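Local coordinates for protein ribonucleoside-diphosphate reductase (Pseudomonas aeruginosa, PDB 5IM3) that probably reduces ribonucleoside diphosphates to the deoxyribonucleotides needed for DNA synthesis, and binds the allosteric nucleotide dATP, at residues 488-496 and 891-899; 566-574 and 724-735. All coordinates share one frame; numbering follows the deposited sequence.

Contact 1 of 2, residues 488-496 and 891-899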
loop_
_atom_site.group_PDB
_atom_site.type_symbol
_atom_site.label_atom_id
_atom_site.label_comp_id
_atom_site.label_asym_id
_atom_site.label_seq_id
_atom_site.Cartn_x
_atom_site.Cartn_y
_atom_site.Cartn_z
ATOM N N PRO A 488 7.580 32.755 -14.587
ATOM C CA PRO A 488 8.729 33.495 -15.120
ATOM C C PRO A 488 9.902 32.570 -15.405
ATOM O O PRO A 488 10.075 31.531 -14.764
ATOM C CB PRO A 488 9.071 34.488 -14.000
ATOM C CG PRO A 488 7.923 34.430 -13.030
ATOM C CD PRO A 488 7.333 33.073 -13.171
ATOM N N ASP A 489 10.721 32.973 -16.380
ATOM C CA ASP A 489 11.918 32.203 -16.710
ATOM C C ASP A 489 12.793 31.991 -15.483
ATOM O O ASP A 489 13.406 30.929 -15.324
ATOM C CB ASP A 489 12.715 32.914 -17.807
ATOM C CG ASP A 489 12.179 32.636 -19.199
ATOM O OD1 ASP A 489 11.091 32.036 -19.315
ATOM O OD2 ASP A 489 12.849 33.022 -20.179
ATOM N N LEU A 490 12.864 32.993 -14.603
ATOM C CA LEU A 490 13.767 32.914 -13.462
ATOM C C LEU A 490 13.421 31.732 -12.567
ATOM O O LEU A 490 14.315 31.084 -12.014
ATOM C CB LEU A 490 13.723 34.219 -12.668
ATOM C CG LEU A 490 14.725 34.354 -11.522
ATOM C CD1 LEU A 490 16.149 34.323 -12.044
ATOM C CD2 LEU A 490 14.469 35.637 -10.757
ATOM N N PHE A 491 12.130 31.432 -12.412
ATOM C CA PHE A 491 11.744 30.286 -11.597
ATOM C C PHE A 491 12.303 28.995 -12.182
ATOM O O PHE A 491 12.890 28.178 -11.466
ATOM C CB PHE A 491 10.224 30.200 -11.470
ATOM C CG PHE A 491 9.751 28.943 -10.791
ATOM C CD1 PHE A 491 9.841 28.804 -9.415
ATOM C CD2 PHE A 491 9.230 27.895 -11.530
ATOM C CE1 PHE A 491 9.414 27.644 -8.790
ATOM C CE2 PHE A 491 8.803 26.731 -10.908
ATOM C CZ PHE A 491 8.894 26.609 -9.537
ATOM N N MET A 492 12.126 28.795 -13.491
ATOM C CA MET A 492 12.686 27.614 -14.137
ATOM C C MET A 492 14.204 27.587 -14.011
ATOM O O MET A 492 14.800 26.520 -13.827
ATOM C CB MET A 492 12.273 27.573 -15.607
ATOM C CG MET A 492 10.767 27.533 -15.839
ATOM S SD MET A 492 9.953 26.111 -15.090
ATOM C CE MET A 492 10.812 24.754 -15.894
ATOM N N LYS A 493 14.850 28.753 -14.114
ATOM C CA LYS A 493 16.291 28.818 -13.886
ATOM C C LYS A 493 16.650 28.298 -12.500
ATOM O O LYS A 493 17.633 27.566 -12.337
ATOM C CB LYS A 493 16.792 30.252 -14.060
ATOM C CG LYS A 493 16.812 30.755 -15.495
ATOM C CD LYS A 493 17.425 32.148 -15.563
ATOM C CE LYS A 493 17.526 32.663 -16.991
ATOM N NZ LYS A 493 18.147 34.017 -17.050
ATOM N N ARG A 494 15.863 28.668 -11.486
ATOM C CA ARG A 494 16.135 28.205 -10.130
ATOM C C ARG A 494 15.866 26.711 -9.986
ATOM O O ARG A 494 16.522 26.039 -9.184
ATOM C CB ARG A 494 15.299 29.002 -9.127
ATOM C CG ARG A 494 15.607 30.496 -9.104
ATOM C CD ARG A 494 16.931 30.797 -8.409
ATOM N NE ARG A 494 17.276 32.217 -8.468
ATOM C CZ ARG A 494 16.823 33.140 -7.625
ATOM N NH1 ARG A 494 15.993 32.807 -6.644
ATOM N NH2 ARG A 494 17.198 34.405 -7.763
ATOM N N VAL A 495 14.916 26.174 -10.752
ATOM C CA VAL A 495 14.699 24.730 -10.762
ATOM C C VAL A 495 15.905 24.022 -11.368
ATOM O O VAL A 495 16.462 23.087 -10.779
ATOM C CB VAL A 495 13.404 24.389 -11.523
ATOM C CG1 VAL A 495 13.257 22.877 -11.694
ATOM C CG2 VAL A 495 12.189 24.964 -10.801
ATOM N N PHE A 496 16.326 24.460 -12.557
ATOM C CA PHE A 496 17.474 23.849 -13.218
ATOM C C PHE A 496 18.719 23.894 -12.344
ATOM O O PHE A 496 19.542 22.972 -12.393
ATOM C CB PHE A 496 17.744 24.554 -14.548
ATOM C CG PHE A 496 16.911 24.044 -15.693
ATOM C CD1 PHE A 496 15.531 23.972 -15.589
ATOM C CD2 PHE A 496 17.509 23.656 -16.880
ATOM C CE1 PHE A 496 14.766 23.506 -16.644
ATOM C CE2 PHE A 496 16.750 23.193 -17.937
ATOM C CZ PHE A 496 15.379 23.117 -17.820
ATOM N N THR A 891 9.697 16.197 -19.114
ATOM C CA THR A 891 8.841 16.680 -20.192
ATOM C C THR A 891 8.684 18.194 -20.140
ATOM O O THR A 891 8.924 18.888 -21.136
ATOM C CB THR A 891 7.473 16.002 -20.122
ATOM O OG1 THR A 891 7.619 14.603 -20.388
ATOM C CG2 THR A 891 6.505 16.612 -21.137
ATOM N N TYR A 892 8.265 18.731 -18.993
ATOM C CA TYR A 892 7.974 20.157 -18.920
ATOM C C TYR A 892 9.227 21.008 -18.755
ATOM O O TYR A 892 9.177 22.213 -19.022
ATOM C CB TYR A 892 6.967 20.417 -17.800
ATOM C CG TYR A 892 5.601 19.876 -18.154
ATOM C CD1 TYR A 892 4.758 20.578 -19.008
ATOM C CD2 TYR A 892 5.169 18.648 -17.674
ATOM C CE1 TYR A 892 3.515 20.083 -19.355
ATOM C CE2 TYR A 892 3.926 18.141 -18.015
ATOM C CZ TYR A 892 3.104 18.859 -18.857
ATOM O OH TYR A 892 1.865 18.358 -19.199
ATOM N N ARG A 893 10.347 20.413 -18.339
ATOM C CA ARG A 893 11.635 21.071 -18.532
ATOM C C ARG A 893 11.943 21.217 -20.017
ATOM O O ARG A 893 12.384 22.281 -20.468
ATOM C CB ARG A 893 12.752 20.280 -17.849
ATOM C CG ARG A 893 12.794 20.390 -16.337
ATOM C CD ARG A 893 14.141 19.926 -15.802
ATOM N NE ARG A 893 14.128 19.747 -14.352
ATOM C CZ ARG A 893 15.203 19.831 -13.574
ATOM N NH1 ARG A 893 16.393 20.105 -14.098
ATOM N NH2 ARG A 893 15.089 19.652 -12.264
ATOM N N MET A 894 11.720 20.151 -20.789
ATOM C CA MET A 894 11.982 20.193 -22.224
ATOM C C MET A 894 11.100 21.226 -22.913
ATOM O O MET A 894 11.568 21.969 -23.784
ATOM C CB MET A 894 11.760 18.805 -22.828
ATOM C CG MET A 894 11.927 18.731 -24.340
ATOM S SD MET A 894 11.456 17.119 -25.006
ATOM C CE MET A 894 11.811 17.364 -26.743
ATOM N N ALA A 895 9.819 21.280 -22.543
ATOM C CA ALA A 895 8.915 22.260 -23.138
ATOM C C ALA A 895 9.439 23.677 -22.949
ATOM O O ALA A 895 9.419 24.488 -23.884
ATOM C CB ALA A 895 7.520 22.123 -22.529
ATOM N N TRP A 896 9.909 23.994 -21.743
ATOM C CA TRP A 896 10.496 25.305 -21.487
ATOM C C TRP A 896 11.828 25.456 -22.212
ATOM O O TRP A 896 12.097 26.488 -22.837
ATOM C CB TRP A 896 10.669 25.497 -19.979
ATOM C CG TRP A 896 11.286 26.800 -19.587
ATOM C CD1 TRP A 896 10.714 28.036 -19.665
ATOM C CD2 TRP A 896 12.592 26.994 -19.037
ATOM N NE1 TRP A 896 11.588 28.991 -19.203
ATOM C CE2 TRP A 896 12.748 28.376 -18.811
ATOM C CE3 TRP A 896 13.646 26.134 -18.715
ATOM C CZ2 TRP A 896 13.916 28.917 -18.282
ATOM C CZ3 TRP A 896 14.801 26.672 -18.192
ATOM C CH2 TRP A 896 14.925 28.052 -17.974
ATOM N N PHE A 897 12.671 24.428 -22.143
ATOM C CA PHE A 897 13.988 24.490 -22.769
ATOM C C PHE A 897 13.889 24.702 -24.278
ATOM O O PHE A 897 14.820 25.241 -24.889
ATOM C CB PHE A 897 14.761 23.206 -22.449
ATOM C CG PHE A 897 16.215 23.256 -22.817
ATOM C CD1 PHE A 897 17.101 24.039 -22.096
ATOM C CD2 PHE A 897 16.701 22.498 -23.869
ATOM C CE1 PHE A 897 18.442 24.079 -22.430
ATOM C CE2 PHE A 897 18.039 22.534 -24.205
ATOM C CZ PHE A 897 18.909 23.325 -23.486
ATOM N N ARG A 898 12.776 24.300 -24.892
ATOM C CA ARG A 898 12.606 24.384 -26.339
ATOM C C ARG A 898 11.831 25.622 -26.773
ATOM O O ARG A 898 11.372 25.690 -27.918
ATOM C CB ARG A 898 11.916 23.123 -26.864
ATOM C CG ARG A 898 12.739 21.858 -26.721
ATOM C CD ARG A 898 13.989 21.920 -27.584
ATOM N NE ARG A 898 14.896 20.807 -27.340
ATOM C CZ ARG A 898 16.099 20.699 -27.892
ATOM N NH1 ARG A 898 16.535 21.632 -28.727
ATOM N NH2 ARG A 898 16.864 19.654 -27.610
ATOM N N GLY A 899 11.674 26.600 -25.886
ATOM C CA GLY A 899 11.097 27.867 -26.277
ATOM C C GLY A 899 9.598 27.870 -26.450
ATOM O O GLY A 899 9.069 28.754 -27.131
#
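W896 reaches from helix 885-897 into the side of helix 489-496, a knob set in the hole formed by D489, M492, K493 and F496; both helices belong to the reductase's barrel domain, away from its nucleotide sites. Its CB lies 4.2 Å from the terminal methyl of M492, CE. With CG anti to the backbone N (chi1 179°), the indole leaves its own helix and crosses the gap. CG and CD1 then meet CG of M492, and over the six-membered ring stands CB of M492, 3.3 Å from the centroid and almost on its normal, a CH-pi contact. M492 SD stays above the five-membered ring at a longer Met-aromatic distance. At the ring edge W896 NE1 donates to OD1 of D489 (3.1 Å) in a nearly straight bond, in the indole plane but from above the carboxylate plane. On the far rim the edge of W896, at CZ3 and CE3, turns to the face of F496, the planes of W896 and F496 at 67°. R893 CG lies 3.7 Å from F496 CE1, and the R893 guanidinium, whose NE pairs with D889, ends over the opposite face, its cation-pi contact long and weak at most. M492 over one face, F496 at the rim and the in-plane NE1 bond should together fix the indole's rotation; R735, in cation-pi contact with the indole, also takes OD2 of D489, which probably steadies the acceptor.

Contact 2 of 2, residues 566-574 and 724-735; sequences KDPCNLRSP and PIDSEKKLIEER
R572, just past the end of helix 566-571, lays its side chain on helix 724-735, where two helices of the ribonucleotide reductase barrel domain pack at 132° between their directions. Its bend at chi3 (58°) swings the guanidinium along the N-terminal turns of the longer helix. R572 NE passes CB of S727 at 3.3 Å, and NH2 gives a weak hydrogen bond to the carbonyl O of P724, 2.9 Å away but poorly aligned; that same oxygen also accepts the helical N-H of E728. The carboxylate of E728 is stacked on the guanidinium, planes 6° apart, so the R572 NH1 to E728 OE2 salt bridge of 3.2 Å is one of charge alone, with no N-H aimed at the oxygen. NH1 instead donates to the carbonyl of Q867, and OG of S727 is bonded to the carbonyl of L723. In the shorter helix N570 ND2 donates to the K566 carbonyl O (3.0 Å) from above the carbonyl plane, and D567 OD1 accepts from the N of G517. L731 packs on L571 and P568. R735 NH1 donates to the carbonyl O of W896, NE pairs with D489, and the guanidinium edge meets the P568 ring, R735 NH2 lying 4.0 Å from P568 CD.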
loop_
_atom_site.group_PDB
_atom_site.type_symbol
_atom_site.label_atom_id
_atom_site.label_comp_id
_atom_site.label_asym_id
_atom_site.label_seq_id
_atom_site.Cartn_x
_atom_site.Cartn_y
_atom_site.Cartn_z
ATOM N N LYS A 566 5.715 33.104 -18.922
ATOM C CA LYS A 566 5.429 34.529 -19.025
ATOM C C LYS A 566 6.408 35.245 -19.949
ATOM O O LYS A 566 6.009 36.121 -20.724
ATOM C CB LYS A 566 5.455 35.138 -17.619
ATOM C CG LYS A 566 5.685 36.639 -17.539
ATOM C CD LYS A 566 5.837 37.068 -16.095
ATOM C CE LYS A 566 6.094 38.556 -15.984
ATOM N NZ LYS A 566 6.612 38.919 -14.634
ATOM N N ASP A 567 7.686 34.897 -19.878
ATOM C CA ASP A 567 8.719 35.695 -20.526
ATOM C C ASP A 567 8.765 35.498 -22.039
ATOM O O ASP A 567 8.887 36.491 -22.773
ATOM C CB ASP A 567 10.074 35.388 -19.887
ATOM C CG ASP A 567 10.200 35.990 -18.493
ATOM O OD1 ASP A 567 9.749 37.138 -18.298
ATOM O OD2 ASP A 567 10.735 35.314 -17.590
ATOM N N PRO A 568 8.681 34.271 -22.564
ATOM C CA PRO A 568 8.564 34.139 -24.026
ATOM C C PRO A 568 7.299 34.780 -24.582
ATOM O O PRO A 568 7.330 35.315 -25.696
ATOM C CB PRO A 568 8.594 32.619 -24.258
ATOM C CG PRO A 568 8.342 31.999 -22.934
ATOM C CD PRO A 568 8.866 32.962 -21.913
ATOM N N CYS A 569 6.190 34.757 -23.835
ATOM C CA CYS A 569 4.980 35.434 -24.294
ATOM C C CYS A 569 5.181 36.939 -24.405
ATOM O O CYS A 569 4.555 37.586 -25.252
ATOM C CB CYS A 569 3.811 35.145 -23.352
ATOM S SG CYS A 569 3.214 33.446 -23.365
ATOM N N ASN A 570 6.030 37.519 -23.559
ATOM C CA ASN A 570 6.216 38.967 -23.555
ATOM C C ASN A 570 7.373 39.406 -24.442
ATOM O O ASN A 570 7.245 40.388 -25.181
ATOM C CB ASN A 570 6.445 39.474 -22.127
ATOM C CG ASN A 570 5.150 39.759 -21.394
ATOM O OD1 ASN A 570 4.537 40.808 -21.584
ATOM N ND2 ASN A 570 4.729 38.828 -20.547
ATOM N N LEU A 571 8.503 38.699 -24.378
ATOM C CA LEU A 571 9.664 39.080 -25.174
ATOM C C LEU A 571 9.401 38.931 -26.666
ATOM O O LEU A 571 10.012 39.641 -27.473
ATOM C CB LEU A 571 10.874 38.239 -24.765
ATOM C CG LEU A 571 11.460 38.572 -23.391
ATOM C CD1 LEU A 571 12.406 37.483 -22.926
ATOM C CD2 LEU A 571 12.178 39.908 -23.442
ATOM N N ARG A 572 8.503 38.029 -27.052
ATOM C CA ARG A 572 8.186 37.803 -28.454
ATOM C C ARG A 572 6.881 38.463 -28.876
ATOM O O ARG A 572 6.498 38.359 -30.045
ATOM C CB ARG A 572 8.121 36.302 -28.743
ATOM C CG ARG A 572 9.383 35.550 -28.341
ATOM C CD ARG A 572 9.380 34.129 -28.882
ATOM N NE ARG A 572 9.249 34.104 -30.333
ATOM C CZ ARG A 572 9.023 33.009 -31.050
ATOM N NH1 ARG A 572 8.902 31.835 -30.448
ATOM N NH2 ARG A 572 8.920 33.091 -32.371
ATOM N N SER A 573 6.195 39.139 -27.960
ATOM C CA SER A 573 4.967 39.833 -28.314
ATOM C C SER A 573 5.294 41.019 -29.217
ATOM O O SER A 573 6.184 41.813 -28.886
ATOM C CB SER A 573 4.241 40.308 -27.059
ATOM O OG SER A 573 3.089 41.064 -27.390
ATOM N N PRO A 574 4.623 41.175 -30.361
ATOM C CA PRO A 574 4.884 42.353 -31.206
ATOM C C PRO A 574 4.423 43.666 -30.594
ATOM O O PRO A 574 4.775 44.729 -31.125
ATOM C CB PRO A 574 4.104 42.047 -32.493
ATOM C CG PRO A 574 3.875 40.573 -32.472
ATOM C CD PRO A 574 3.732 40.213 -31.031
ATOM N N PRO A 724 8.716 36.829 -36.175
ATOM C CA PRO A 724 8.797 35.745 -35.180
ATOM C C PRO A 724 10.121 35.002 -35.199
ATOM O O PRO A 724 10.657 34.680 -34.132
ATOM C CB PRO A 724 7.618 34.840 -35.567
ATOM C CG PRO A 724 6.624 35.774 -36.143
ATOM C CD PRO A 724 7.428 36.813 -36.891
ATOM N N ILE A 725 10.671 34.720 -36.382
ATOM C CA ILE A 725 11.948 34.015 -36.444
ATOM C C ILE A 725 13.034 34.819 -35.746
ATOM O O ILE A 725 13.945 34.248 -35.133
ATOM C CB ILE A 725 12.321 33.710 -37.910
ATOM C CG1 ILE A 725 13.567 32.818 -37.979
ATOM C CG2 ILE A 725 12.536 35.001 -38.696
ATOM C CD1 ILE A 725 13.375 31.438 -37.374
ATOM N N ASP A 726 12.961 36.150 -35.824
ATOM C CA ASP A 726 13.902 37.001 -35.106
ATOM C C ASP A 726 13.586 37.067 -33.616
ATOM O O ASP A 726 14.504 37.203 -32.801
ATOM C CB ASP A 726 13.899 38.404 -35.714
ATOM C CG ASP A 726 14.329 38.407 -37.170
ATOM O OD1 ASP A 726 15.368 37.790 -37.485
ATOM O OD2 ASP A 726 13.628 39.020 -38.002
ATOM N N SER A 727 12.307 36.974 -33.243
ATOM C CA SER A 727 11.946 36.916 -31.829
ATOM C C SER A 727 12.620 35.739 -31.135
ATOM O O SER A 727 13.072 35.859 -29.990
ATOM C CB SER A 727 10.428 36.819 -31.676
ATOM O OG SER A 727 9.765 37.919 -32.266
ATOM N N GLU A 728 12.688 34.585 -31.808
ATOM C CA GLU A 728 13.362 33.425 -31.231
ATOM C C GLU A 728 14.822 33.731 -30.930
ATOM O O GLU A 728 15.338 33.354 -29.873
ATOM C CB GLU A 728 13.265 32.227 -32.178
ATOM C CG GLU A 728 11.924 31.525 -32.180
ATOM C CD GLU A 728 11.760 30.557 -31.022
ATOM O OE1 GLU A 728 11.436 29.377 -31.275
ATOM O OE2 GLU A 728 11.951 30.973 -29.860
ATOM N N LYS A 729 15.506 34.409 -31.854
ATOM C CA LYS A 729 16.923 34.699 -31.665
ATOM C C LYS A 729 17.146 35.580 -30.442
ATOM O O LYS A 729 18.009 35.292 -29.605
ATOM C CB LYS A 729 17.491 35.362 -32.921
ATOM C CG LYS A 729 17.594 34.429 -34.116
ATOM C CD LYS A 729 18.322 35.086 -35.278
ATOM C CE LYS A 729 18.658 34.074 -36.361
ATOM N NZ LYS A 729 19.488 34.660 -37.453
ATOM N N LYS A 730 16.372 36.662 -30.320
ATOM C CA LYS A 730 16.519 37.540 -29.163
ATOM C C LYS A 730 16.152 36.824 -27.872
ATOM O O LYS A 730 16.761 37.080 -26.828
ATOM C CB LYS A 730 15.663 38.795 -29.338
ATOM C CG LYS A 730 16.368 39.923 -30.080
ATOM C CD LYS A 730 15.499 41.173 -30.159
ATOM C CE LYS A 730 16.269 42.352 -30.735
ATOM N NZ LYS A 730 16.795 42.064 -32.098
ATOM N N LEU A 731 15.167 35.923 -27.920
ATOM C CA LEU A 731 14.810 35.159 -26.730
ATOM C C LEU A 731 15.994 34.336 -26.236
ATOM O O LEU A 731 16.241 34.252 -25.026
ATOM C CB LEU A 731 13.609 34.257 -27.029
ATOM C CG LEU A 731 13.160 33.310 -25.910
ATOM C CD1 LEU A 731 12.760 34.086 -24.665
ATOM C CD2 LEU A 731 12.010 32.430 -26.384
ATOM N N ILE A 732 16.742 33.729 -27.159
ATOM C CA ILE A 732 17.920 32.957 -26.774
ATOM C C ILE A 732 18.978 33.870 -26.169
ATOM O O ILE A 732 19.660 33.500 -25.206
ATOM C CB ILE A 732 18.465 32.178 -27.985
ATOM C CG1 ILE A 732 17.396 31.232 -28.539
ATOM C CG2 ILE A 732 19.705 31.381 -27.598
ATOM C CD1 ILE A 732 17.738 30.663 -29.895
ATOM N N GLU A 733 19.141 35.074 -26.724
ATOM C CA GLU A 733 20.094 36.025 -26.159
ATOM C C GLU A 733 19.702 36.406 -24.739
ATOM O O GLU A 733 20.537 36.398 -23.826
ATOM C CB GLU A 733 20.179 37.276 -27.033
ATOM C CG GLU A 733 20.886 37.077 -28.360
ATOM C CD GLU A 733 21.207 38.392 -29.045
ATOM O OE1 GLU A 733 21.010 39.455 -28.416
ATOM O OE2 GLU A 733 21.659 38.364 -30.210
ATOM N N GLU A 734 18.429 36.744 -24.535
ATOM C CA GLU A 734 17.977 37.215 -23.232
ATOM C C GLU A 734 18.127 36.130 -22.171
ATOM O O GLU A 734 18.820 36.318 -21.165
ATOM C CB GLU A 734 16.525 37.686 -23.327
ATOM C CG GLU A 734 16.352 39.066 -23.947
ATOM C CD GLU A 734 16.988 40.166 -23.114
ATOM O OE1 GLU A 734 18.184 40.462 -23.327
ATOM O OE2 GLU A 734 16.292 40.726 -22.237
ATOM N N ARG A 735 17.480 34.982 -22.381
ATOM C CA ARG A 735 17.502 33.930 -21.369
ATOM C C ARG A 735 18.891 33.318 -21.233
ATOM O O ARG A 735 19.332 33.013 -20.120
ATOM C CB ARG A 735 16.478 32.848 -21.705
ATOM C CG ARG A 735 16.342 31.792 -20.618
ATOM C CD ARG A 735 15.526 30.605 -21.080
ATOM N NE ARG A 735 14.142 30.958 -21.376
ATOM C CZ ARG A 735 13.216 30.087 -21.763
ATOM N NH1 ARG A 735 13.521 28.804 -21.901
ATOM N NH2 ARG A 735 11.978 30.495 -22.011
#

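Overall arrangement
From the N terminus the chain first lays down helix 489-496, directly after strand 482-487, then reaches helix 566-571 directly after strand 562-565, which is the parallel neighbour of that strand in the barrel sheet. Contact 2 closes a loop of about 150 residues when helix 724-735 returns, and contact 1 closes a wider one of nearly 400 with helix 885-897, so the loop of contact 2 is nested inside that of contact 1. Their centres are about 14 Å apart, and D489 joins them: D489 N lies 2.6 Å from OD2 of D567, a probable hydrogen bond. Together they tie two helices that follow adjacent strands to two helices from later in the barrel domain.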